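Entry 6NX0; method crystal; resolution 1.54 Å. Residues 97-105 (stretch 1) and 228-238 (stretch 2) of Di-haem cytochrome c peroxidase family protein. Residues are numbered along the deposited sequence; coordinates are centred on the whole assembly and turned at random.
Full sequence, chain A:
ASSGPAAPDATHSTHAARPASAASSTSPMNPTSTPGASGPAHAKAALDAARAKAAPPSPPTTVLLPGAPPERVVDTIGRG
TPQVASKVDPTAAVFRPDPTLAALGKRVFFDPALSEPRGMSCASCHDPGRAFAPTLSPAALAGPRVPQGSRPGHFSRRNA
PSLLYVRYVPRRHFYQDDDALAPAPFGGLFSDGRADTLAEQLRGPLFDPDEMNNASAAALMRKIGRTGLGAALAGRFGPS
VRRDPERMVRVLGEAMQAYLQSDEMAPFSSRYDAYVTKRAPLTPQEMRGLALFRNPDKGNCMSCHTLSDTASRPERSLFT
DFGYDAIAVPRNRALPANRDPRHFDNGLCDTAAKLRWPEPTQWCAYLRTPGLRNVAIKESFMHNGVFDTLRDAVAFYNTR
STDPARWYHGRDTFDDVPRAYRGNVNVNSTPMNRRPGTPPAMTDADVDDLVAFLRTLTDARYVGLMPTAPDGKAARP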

# COMPACT_ATOMS: atom_id res chain seq x y z
N PRO A 97 23.76 3.37 -0.50
CA PRO A 97 23.70 2.89 0.89
C PRO A 97 24.16 3.96 1.86
O PRO A 97 25.06 4.74 1.58
CB PRO A 97 24.63 1.67 0.90
CG PRO A 97 24.88 1.32 -0.52
CD PRO A 97 24.61 2.53 -1.36
N ASP A 98 23.51 4.00 3.02
CA ASP A 98 23.87 4.92 4.10
C ASP A 98 23.66 4.17 5.40
O ASP A 98 22.64 4.34 6.09
CB ASP A 98 23.04 6.20 4.02
CG ASP A 98 23.57 7.28 4.95
OD1 ASP A 98 24.31 6.93 5.90
OD2 ASP A 98 23.24 8.47 4.75
N PRO A 99 24.60 3.28 5.75
CA PRO A 99 24.31 2.32 6.82
C PRO A 99 24.05 2.97 8.16
O PRO A 99 23.20 2.47 8.92
CB PRO A 99 25.58 1.45 6.85
CG PRO A 99 26.13 1.58 5.48
CD PRO A 99 25.87 2.98 5.08
N THR A 100 24.74 4.06 8.50
CA THR A 100 24.54 4.63 9.82
C THR A 100 23.20 5.35 9.91
O THR A 100 22.50 5.25 10.93
CB THR A 100 25.70 5.56 10.20
OG1 THR A 100 25.78 6.66 9.31
CG2 THR A 100 26.99 4.79 10.17
N LEU A 101 22.79 6.06 8.85
CA LEU A 101 21.50 6.72 8.86
C LEU A 101 20.36 5.70 8.79
O LEU A 101 19.31 5.87 9.44
CB LEU A 101 21.40 7.74 7.73
CG LEU A 101 20.12 8.58 7.74
CD1 LEU A 101 19.99 9.33 9.09
CD2 LEU A 101 20.07 9.56 6.60
N ALA A 102 20.55 4.62 8.03
CA ALA A 102 19.54 3.57 7.96
C ALA A 102 19.38 2.89 9.31
O ALA A 102 18.27 2.52 9.70
CB ALA A 102 19.92 2.56 6.88
N ALA A 103 20.48 2.73 10.04
CA ALA A 103 20.39 2.11 11.36
C ALA A 103 19.63 2.99 12.34
O ALA A 103 18.89 2.50 13.19
CB ALA A 103 21.78 1.79 11.88
N LEU A 104 19.80 4.31 12.23
CA LEU A 104 19.03 5.23 13.07
C LEU A 104 17.54 5.14 12.73
O LEU A 104 16.68 5.15 13.63
CB LEU A 104 19.54 6.65 12.87
CG LEU A 104 19.07 7.73 13.81
CD1 LEU A 104 19.26 7.33 15.26
CD2 LEU A 104 19.91 8.96 13.47
N GLY A 105 17.22 5.04 11.45
CA GLY A 105 15.83 4.85 11.07
C GLY A 105 15.24 3.57 11.63
O GLY A 105 14.09 3.55 12.08
N GLY A 228 17.60 8.14 25.00
CA GLY A 228 18.78 7.85 24.22
C GLY A 228 18.59 8.12 22.74
O GLY A 228 19.53 8.51 22.05
N LEU A 229 17.37 7.91 22.25
CA LEU A 229 17.09 8.23 20.86
C LEU A 229 17.28 9.72 20.61
O LEU A 229 17.84 10.12 19.58
CB LEU A 229 15.66 7.80 20.51
CG LEU A 229 15.22 8.20 19.11
CD1 LEU A 229 16.08 7.57 18.01
CD2 LEU A 229 13.76 7.83 18.89
N GLY A 230 16.81 10.54 21.55
CA GLY A 230 17.03 11.98 21.43
C GLY A 230 18.51 12.32 21.33
O GLY A 230 18.90 13.19 20.56
N ALA A 231 19.33 11.65 22.13
CA ALA A 231 20.77 11.90 22.09
C ALA A 231 21.37 11.48 20.76
O ALA A 231 22.23 12.17 20.21
CB ALA A 231 21.46 11.17 23.26
N ALA A 232 20.95 10.32 20.24
CA ALA A 232 21.42 9.86 18.95
C ALA A 232 21.02 10.82 17.84
O ALA A 232 21.83 11.15 16.97
CB ALA A 232 20.86 8.46 18.67
N LEU A 233 19.78 11.31 17.87
CA LEU A 233 19.36 12.26 16.86
C LEU A 233 20.12 13.57 16.98
O LEU A 233 20.54 14.15 15.97
CB LEU A 233 17.84 12.51 16.95
CG LEU A 233 16.99 11.29 16.58
CD1 LEU A 233 15.58 11.47 17.09
CD2 LEU A 233 16.95 11.04 15.08
N ALA A 234 20.28 14.07 18.20
CA ALA A 234 21.03 15.31 18.41
C ALA A 234 22.49 15.14 18.00
O ALA A 234 23.09 16.07 17.44
CB ALA A 234 20.92 15.72 19.88
N GLY A 235 23.07 13.97 18.25
CA GLY A 235 24.45 13.74 17.85
C GLY A 235 24.64 13.86 16.35
O GLY A 235 25.65 14.41 15.88
N ARG A 236 23.67 13.38 15.58
CA ARG A 236 23.73 13.38 14.13
C ARG A 236 23.23 14.69 13.53
O ARG A 236 23.82 15.20 12.56
CB ARG A 236 22.91 12.21 13.60
CG ARG A 236 22.70 12.15 12.10
CD ARG A 236 23.92 11.67 11.39
NE ARG A 236 23.71 11.69 9.95
CZ ARG A 236 23.87 10.65 9.13
NH1 ARG A 236 23.63 10.81 7.84
NH2 ARG A 236 24.26 9.47 9.59
N PHE A 237 22.16 15.27 14.09
CA PHE A 237 21.47 16.37 13.46
C PHE A 237 21.61 17.69 14.20
O PHE A 237 21.12 18.72 13.70
CB PHE A 237 19.99 16.03 13.31
CG PHE A 237 19.72 14.91 12.36
CD1 PHE A 237 19.84 15.10 11.01
CD2 PHE A 237 19.29 13.67 12.82
CE1 PHE A 237 19.58 14.07 10.13
CE2 PHE A 237 19.01 12.64 11.93
CZ PHE A 237 19.15 12.85 10.59
N GLY A 238 22.21 17.68 15.38
CA GLY A 238 22.42 18.89 16.14
C GLY A 238 21.47 19.07 17.29
O GLY A 238 20.39 18.48 17.33

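Two helices, 99-105 and 228-237, pack with their N-to-C directions 152° apart, so that the start of the first lies near the end of the second. Their axes come no closer than 11.5 Å, a spacing bridged by side chains, and the contact buries 317 Å² summed over both sides. Along stretch 2, Gly228 lies out of reach and contact begins at Leu229. Its CA-to-CB bond points sideways, but with chi1 t and chi2 p the side chain ends nearer stretch 1, where CD1 lies 4.2 Å from Leu104 CD1. Gly230 and Ala231 take no part. One turn on from Leu229, Ala232 points toward stretch 1, and its CB meets Leu104 CD1 at 3.9 Å; the CA atoms of Ala232 and Leu104 are 7.9 Å apart, and the short methyl side chain leaves room between them for the leucine. Leu233 starts sideways and bends nearer at its end, bringing CD2 to 4.0 Å from Leu104 CD2. Leu104 is thus a knob in a hole formed by Leu229, Ala232, Leu233 and Phe237; its branched end (chi1 t, chi2 p) sets CD1 against Leu229 and Ala232 and CD2 against Phe237, while Leu233 CD2 lies within reach of both methyls. Ala234 and Gly235 are again out of reach. Arg236 points toward stretch 1 and supplies the polar part of the contact. Its long side chain runs to the N-terminal end of helix 99-105, where NH2 donates a weak hydrogen bond to Thr100 OG1 (3.2 Å, with an N-H...acceptor angle of 126°) and NH1 forms a long salt bridge with Asp98 OD2 at 3.9 Å. Both oxygens lie at the edge of the guanidinium, near its plane, while Leu101 CD1 covers one face. Asp98 also serves its own helix: as N-cap, its OD1 accepts a weak bond from Leu101 N at 3.4 Å, so the carboxylate meets both a free backbone NH and the arginine's positive charge. Phe237 leaves its CB sideways, but the ring reaches nearer: CZ lies 3.9 Å from Leu101 CD1 and CE2 4.1 Å from Leu104 CD2, both methyls approaching obliquely. The broad aromatic ring can therefore touch two leucines one helical turn apart, extending the apolar patch beside the charged end of Arg236. Gly238 makes no contact across the stretches. It is the first residue to leave helical angles, with phi 103° and psi 160°, where a CB would jam against the carbonyl O of Phe237; glycine suits this exit from the helix.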